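Local coordinates for phage-like element PBSX protein XkdH (Bacillus subtilis, PDB 3F3B) that is of unknown function but belongs to the PBSX defective-prophage element and probably takes part in building the phage-like particle, at residues C11-E16 with P43-V48; C50-K55 with F72-P77. All coordinates share one frame; numbering follows the deposited sequence.

Interaction 1. Residues C11-E16 with P43-V48; sequences CDIYHE and PDEQDV
Ile-13 O is gripped by two backbone amides of the facing segment. Asp-44 N reaches it at 2.9 Å and Glu-45 N at 3.3 Å. Two residues, Asp-44 and Glu-45, stand opposite the single Ile-13, a classic beta bulge in an antiparallel pair. Ile-13 N donates to Glu-45 O. Cys-11 and Val-48 exchange two backbone bonds further along, the register having slipped by one residue.

Two carboxylates also accept backbone amides across the contact. Asp-44 OD2 accepts from His-15 N at 2.8 Å in a nearly straight bond (172°), and a water links the same oxygen to His-15 O. The Asp-44 carboxylate lies only 13° from the plane of the His-15 ring. Asp-44 CG stands anti to its carbonyl carbon (chi1 -72°). Asp-12 OD1 accepts from Asp-47 N at 3.0 Å, at the bend that leads into strand 48-61. Pro-43 CA lies over one face of the Tyr-14 ring in a CH-pi contact. On the face shared with Cys-11 and Glu-45, Ile-13 CD1 meets Val-48 CG2 at 3.9 Å, the side chains crossing at about a right angle.

His-15 ND1 hydrogen-bonds to Asp-86 OD1, and Glu-45 OE2 to Asp-81 N. Strand 87-90 pairs with Asp-12 and Tyr-14, and Phe-76 of strand 66-77 packs against Cys-11, Ile-13 and Val-48.

Interaction 2. Residues C50-K55 with F72-P77; sequences CYFTEK and FLVHFP
Tyr-51 and His-75 stack on one face of a two-stranded antiparallel pairing, and Phe-52 and Phe-72 stack on the other. The His-75 ring lies over the Tyr-51 ring in an offset stack, with centroids 4.1 Å apart and planes at 17°. Tyr-51 CE1 sits over the centre of the imidazole. His-75 CB lies over the same tyrosine face, 3.5 Å from the Tyr-51 centroid, in a CH-pi contact. The Tyr-51 chi1 of 72° sets CG between the backbone N and the carbonyl carbon, on the side where His-75 lies. Thr-53 approaches the edge of the imidazole, in its plane, with OG1 3.1 Å from His-75 CE1.

The Phe-52 and Phe-72 rings are stacked face to face, with centroids 4.0 Å apart and planes at 20°. Phe-72 CE2 lies over the centre of the Phe-52 ring. Val-74 CG1 comes to the edge of the Phe-52 ring at CE1 and also touches Cys-50 CB at 3.7 Å. Glu-54 lays its CG and carboxylate across Leu-73 CB and CD2.

Four backbone bonds join Tyr-51 to His-75 and Thr-53 to Leu-73 within the hairpin of strands 48-61 and 66-77. Tyr-51 O accepts from His-75 N at 3.0 Å and, weakly, from His-75 ND1 at 3.0 Å. Trp-90 meets the Phe-52 ring edge to face.

The chemistry differs between the two faces. Across these segments, the Phe-52 side is held by ring stacking and aliphatic contacts. The Tyr-51 side mixes ring stacking with polar groups. There the imidazole is placed mainly by Tyr-51 over its face and Thr-53 OG1 at its edge, and the weak ND1 bond can add only a little. The two stacks thus hold the strands together from both faces.

Interactions 1 and 2 follow one another in the chain, and their centres are about 15 Å apart. Strand 45-46 leads into strand 48-61, which pairs with both strand 9-19 and strand 66-77. Both contacts reach the same antiparallel sheet, in which strands 9-19 and 48-61 are neighbours. They meet at Phe-76, where CE1 lies 3.9 Å from both Ile-13 CD1 and Cys-11 SG. Cys-11 SG and Cys-50 SG approach to 4.2 Å, a packing distance too long for a disulfide. Val-48 CG1 is 4.1 Å from Phe-76 CD1. Phe-76 thus connects the apolar side of interaction 1 to the hairpin of interaction 2.

Interaction 1. Residues C11-E16 with P43-V48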
loop_
_atom_site.group_PDB
_atom_site.type_symbol
_atom_site.label_atom_id
_atom_site.label_comp_id
_atom_site.label_asym_id
_atom_site.label_seq_id
_atom_site.Cartn_x
_atom_site.Cartn_y
_atom_site.Cartn_z
ATOM N N CYS A 11 -4.408 8.313 -5.006
ATOM C CA CYS A 11 -3.579 7.130 -5.170
ATOM C C CYS A 11 -4.353 5.984 -5.814
ATOM O O CYS A 11 -5.587 5.988 -5.861
ATOM C CB CYS A 11 -3.053 6.667 -3.810
ATOM S SG CYS A 11 -4.350 6.044 -2.710
ATOM N N ASP A 12 -3.610 5.015 -6.332
ATOM C CA ASP A 12 -4.209 3.825 -6.916
ATOM C C ASP A 12 -3.928 2.740 -5.897
ATOM O O ASP A 12 -2.863 2.724 -5.279
ATOM C CB ASP A 12 -3.552 3.468 -8.244
ATOM C CG ASP A 12 -3.880 4.458 -9.332
ATOM O OD1 ASP A 12 -4.947 5.111 -9.240
ATOM O OD2 ASP A 12 -3.080 4.567 -10.286
ATOM N N ILE A 13 -4.879 1.837 -5.716
ATOM C CA ILE A 13 -4.727 0.771 -4.750
ATOM C C ILE A 13 -4.755 -0.602 -5.427
ATOM O O ILE A 13 -5.547 -0.840 -6.335
ATOM C CB ILE A 13 -5.851 0.861 -3.694
ATOM C CG1 ILE A 13 -5.888 2.271 -3.096
ATOM C CG2 ILE A 13 -5.609 -0.136 -2.586
ATOM C CD1 ILE A 13 -7.077 2.536 -2.167
ATOM N N TYR A 14 -3.880 -1.492 -4.971
ATOM C CA TYR A 14 -3.771 -2.853 -5.492
ATOM C C TYR A 14 -3.888 -3.814 -4.323
ATOM O O TYR A 14 -3.166 -3.684 -3.329
ATOM C CB TYR A 14 -2.402 -3.094 -6.145
ATOM C CG TYR A 14 -2.063 -2.191 -7.305
ATOM C CD1 TYR A 14 -1.923 -2.706 -8.595
ATOM C CD2 TYR A 14 -1.854 -0.825 -7.110
ATOM C CE1 TYR A 14 -1.578 -1.880 -9.664
ATOM C CE2 TYR A 14 -1.514 0.010 -8.167
ATOM C CZ TYR A 14 -1.377 -0.519 -9.443
ATOM O OH TYR A 14 -1.057 0.315 -10.492
ATOM N N HIS A 15 -4.770 -4.797 -4.449
ATOM C CA HIS A 15 -4.953 -5.774 -3.393
ATOM C C HIS A 15 -4.149 -7.043 -3.644
ATOM O O HIS A 15 -3.996 -7.476 -4.786
ATOM C CB HIS A 15 -6.425 -6.144 -3.274
ATOM C CG HIS A 15 -7.324 -4.978 -3.027
ATOM N ND1 HIS A 15 -7.013 -3.977 -2.130
ATOM C CD2 HIS A 15 -8.548 -4.680 -3.516
ATOM C CE1 HIS A 15 -8.010 -3.115 -2.076
ATOM N NE2 HIS A 15 -8.954 -3.517 -2.906
ATOM N N GLU A 16 -3.628 -7.633 -2.575
ATOM C CA GLU A 16 -2.893 -8.878 -2.704
ATOM C C GLU A 16 -3.932 -9.890 -3.184
ATOM O O GLU A 16 -5.089 -9.844 -2.763
ATOM C CB GLU A 16 -2.323 -9.309 -1.347
ATOM C CG GLU A 16 -1.198 -8.419 -0.828
ATOM C CD GLU A 16 0.148 -8.715 -1.486
ATOM O OE1 GLU A 16 0.169 -9.017 -2.702
ATOM O OE2 GLU A 16 1.189 -8.633 -0.792
ATOM N N PRO A 43 -4.613 -1.378 -11.384
ATOM C CA PRO A 43 -5.195 -0.993 -10.100
ATOM C C PRO A 43 -6.594 -1.552 -9.886
ATOM O O PRO A 43 -7.401 -1.604 -10.821
ATOM C CB PRO A 43 -5.199 0.529 -10.180
ATOM C CG PRO A 43 -4.021 0.820 -11.059
ATOM C CD PRO A 43 -4.187 -0.189 -12.142
ATOM N N ASP A 44 -6.879 -1.971 -8.655
ATOM C CA ASP A 44 -8.204 -2.482 -8.331
ATOM C C ASP A 44 -9.104 -1.264 -8.121
ATOM O O ASP A 44 -10.269 -1.255 -8.510
ATOM C CB ASP A 44 -8.150 -3.348 -7.072
ATOM C CG ASP A 44 -7.469 -4.686 -7.317
ATOM O OD1 ASP A 44 -7.920 -5.418 -8.221
ATOM O OD2 ASP A 44 -6.489 -5.014 -6.615
ATOM N N GLU A 45 -8.540 -0.232 -7.508
ATOM C CA GLU A 45 -9.255 1.013 -7.257
ATOM C C GLU A 45 -8.396 2.111 -7.882
ATOM O O GLU A 45 -7.172 2.024 -7.883
ATOM C CB GLU A 45 -9.433 1.233 -5.753
ATOM C CG GLU A 45 -10.518 0.361 -5.125
ATOM C CD GLU A 45 -10.482 0.376 -3.604
ATOM O OE1 GLU A 45 -9.859 -0.528 -2.999
ATOM O OE2 GLU A 45 -11.069 1.303 -3.010
ATOM N N GLN A 46 -9.032 3.146 -8.412
ATOM C CA GLN A 46 -8.281 4.194 -9.083
ATOM C C GLN A 46 -8.589 5.610 -8.613
ATOM O O GLN A 46 -9.725 5.936 -8.265
ATOM C CB GLN A 46 -8.551 4.082 -10.584
ATOM C CG GLN A 46 -7.336 4.224 -11.465
ATOM C CD GLN A 46 -7.502 3.528 -12.805
ATOM O OE1 GLN A 46 -6.628 3.612 -13.663
ATOM N NE2 GLN A 46 -8.620 2.829 -12.986
ATOM N N ASP A 47 -7.558 6.447 -8.614
ATOM C CA ASP A 47 -7.692 7.844 -8.225
ATOM C C ASP A 47 -8.529 8.012 -6.951
ATOM O O ASP A 47 -9.461 8.816 -6.898
ATOM C CB ASP A 47 -8.307 8.616 -9.399
ATOM C CG ASP A 47 -8.319 10.116 -9.176
ATOM O OD1 ASP A 47 -7.290 10.652 -8.708
ATOM O OD2 ASP A 47 -9.348 10.765 -9.478
ATOM N N VAL A 48 -8.183 7.247 -5.921
ATOM C CA VAL A 48 -8.900 7.298 -4.652
ATOM C C VAL A 48 -8.429 8.483 -3.810
ATOM O O VAL A 48 -7.224 8.724 -3.687
ATOM C CB VAL A 48 -8.682 5.999 -3.841
ATOM C CG1 VAL A 48 -9.523 6.026 -2.575
ATOM C CG2 VAL A 48 -9.039 4.796 -4.688
HETATM O O HOH W 1 -6.221 -7.842 -6.532
#

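Interaction 2. Residues C50-K55 with F72-P77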
loop_
_atom_site.group_PDB
_atom_site.type_symbol
_atom_site.label_atom_id
_atom_site.label_comp_id
_atom_site.label_asym_id
_atom_site.label_seq_id
_atom_site.Cartn_x
_atom_site.Cartn_y
_atom_site.Cartn_z
ATOM N N CYS A 50 -7.625 10.724 -0.474
ATOM C CA CYS A 50 -7.104 10.483 0.862
ATOM C C CYS A 50 -6.292 11.693 1.320
ATOM O O CYS A 50 -6.046 12.623 0.548
ATOM C CB CYS A 50 -6.202 9.253 0.840
ATOM S SG CYS A 50 -4.818 9.430 -0.312
ATOM N N TYR A 51 -5.885 11.681 2.583
ATOM C CA TYR A 51 -5.062 12.752 3.122
ATOM C C TYR A 51 -4.179 12.135 4.193
ATOM O O TYR A 51 -4.559 11.143 4.819
ATOM C CB TYR A 51 -5.934 13.894 3.666
ATOM C CG TYR A 51 -6.678 13.625 4.951
ATOM C CD1 TYR A 51 -6.054 13.792 6.185
ATOM C CD2 TYR A 51 -8.022 13.264 4.936
ATOM C CE1 TYR A 51 -6.749 13.616 7.374
ATOM C CE2 TYR A 51 -8.729 13.083 6.124
ATOM C CZ TYR A 51 -8.084 13.263 7.341
ATOM O OH TYR A 51 -8.775 13.097 8.522
ATOM N N PHE A 52 -2.996 12.702 4.401
ATOM C CA PHE A 52 -2.076 12.126 5.373
ATOM C C PHE A 52 -1.764 12.951 6.615
ATOM O O PHE A 52 -1.899 14.171 6.626
ATOM C CB PHE A 52 -0.728 11.804 4.711
ATOM C CG PHE A 52 -0.826 11.228 3.322
ATOM C CD1 PHE A 52 -1.777 10.269 3.001
ATOM C CD2 PHE A 52 0.101 11.602 2.345
ATOM C CE1 PHE A 52 -1.800 9.683 1.722
ATOM C CE2 PHE A 52 0.088 11.028 1.076
ATOM C CZ PHE A 52 -0.866 10.064 0.763
ATOM N N THR A 53 -1.340 12.248 7.664
ATOM C CA THR A 53 -0.893 12.862 8.913
ATOM C C THR A 53 0.280 11.992 9.365
ATOM O O THR A 53 0.641 11.033 8.672
ATOM C CB THR A 53 -1.972 12.883 10.004
ATOM O OG1 THR A 53 -2.239 11.548 10.452
ATOM C CG2 THR A 53 -3.244 13.529 9.466
ATOM N N GLU A 54 0.872 12.328 10.509
ATOM C CA GLU A 54 2.028 11.594 11.039
ATOM C C GLU A 54 3.031 11.282 9.929
ATOM O O GLU A 54 3.599 10.195 9.888
ATOM C CB GLU A 54 1.600 10.278 11.695
ATOM C CG GLU A 54 0.281 10.323 12.430
ATOM C CD GLU A 54 0.069 9.117 13.329
ATOM O OE1 GLU A 54 0.523 7.993 12.996
ATOM O OE2 GLU A 54 -0.574 9.297 14.379
ATOM N N LYS A 55 3.255 12.231 9.027
ATOM C CA LYS A 55 4.189 11.999 7.936
ATOM C C LYS A 55 5.626 11.925 8.439
ATOM O O LYS A 55 6.034 12.672 9.331
ATOM C CB LYS A 55 4.047 13.088 6.880
ATOM C CG LYS A 55 2.627 13.231 6.362
ATOM C CD LYS A 55 2.571 14.057 5.089
ATOM C CE LYS A 55 3.152 15.441 5.288
ATOM N NZ LYS A 55 3.048 16.250 4.041
ATOM N N PHE A 72 3.318 7.282 6.513
ATOM C CA PHE A 72 2.312 8.234 6.931
ATOM C C PHE A 72 1.029 7.509 7.231
ATOM O O PHE A 72 0.791 6.402 6.748
ATOM C CB PHE A 72 2.045 9.301 5.859
ATOM C CG PHE A 72 2.184 8.810 4.446
ATOM C CD1 PHE A 72 3.381 8.986 3.749
ATOM C CD2 PHE A 72 1.121 8.193 3.799
ATOM C CE1 PHE A 72 3.513 8.554 2.431
ATOM C CE2 PHE A 72 1.244 7.755 2.478
ATOM C CZ PHE A 72 2.442 7.938 1.796
ATOM N N LEU A 73 0.209 8.129 8.059
ATOM C CA LEU A 73 -1.066 7.558 8.404
ATOM C C LEU A 73 -2.018 8.046 7.321
ATOM O O LEU A 73 -2.266 9.253 7.199
ATOM C CB LEU A 73 -1.506 8.064 9.775
ATOM C CG LEU A 73 -2.876 7.603 10.250
ATOM C CD1 LEU A 73 -2.886 6.097 10.360
ATOM C CD2 LEU A 73 -3.194 8.247 11.595
ATOM N N VAL A 74 -2.534 7.118 6.520
ATOM C CA VAL A 74 -3.455 7.481 5.454
ATOM C C VAL A 74 -4.898 7.476 5.933
ATOM O O VAL A 74 -5.302 6.578 6.659
ATOM C CB VAL A 74 -3.369 6.512 4.264
ATOM C CG1 VAL A 74 -4.168 7.079 3.106
ATOM C CG2 VAL A 74 -1.914 6.291 3.857
ATOM N N HIS A 75 -5.665 8.483 5.522
ATOM C CA HIS A 75 -7.078 8.588 5.875
ATOM C C HIS A 75 -7.858 8.417 4.576
ATOM O O HIS A 75 -7.661 9.181 3.631
ATOM C CB HIS A 75 -7.376 9.955 6.482
ATOM C CG HIS A 75 -6.548 10.271 7.686
ATOM N ND1 HIS A 75 -5.173 10.335 7.644
ATOM C CD2 HIS A 75 -6.900 10.549 8.964
ATOM C CE1 HIS A 75 -4.712 10.640 8.845
ATOM N NE2 HIS A 75 -5.740 10.775 9.663
ATOM N N PHE A 76 -8.729 7.410 4.541
ATOM C CA PHE A 76 -9.529 7.076 3.366
ATOM C C PHE A 76 -11.014 7.189 3.647
ATOM O O PHE A 76 -11.451 7.076 4.796
ATOM C CB PHE A 76 -9.308 5.624 2.958
ATOM C CG PHE A 76 -7.962 5.327 2.378
ATOM C CD1 PHE A 76 -7.654 5.701 1.080
ATOM C CD2 PHE A 76 -7.043 4.557 3.092
ATOM C CE1 PHE A 76 -6.467 5.304 0.499
ATOM C CE2 PHE A 76 -5.849 4.153 2.513
ATOM C CZ PHE A 76 -5.562 4.527 1.215
ATOM N N PRO A 77 -11.818 7.376 2.588
ATOM C CA PRO A 77 -13.268 7.481 2.762
ATOM C C PRO A 77 -13.707 6.097 3.211
ATOM O O PRO A 77 -13.093 5.103 2.834
ATOM C CB PRO A 77 -13.771 7.792 1.355
ATOM C CG PRO A 77 -12.587 8.397 0.665
ATOM C CD PRO A 77 -11.446 7.558 1.176
#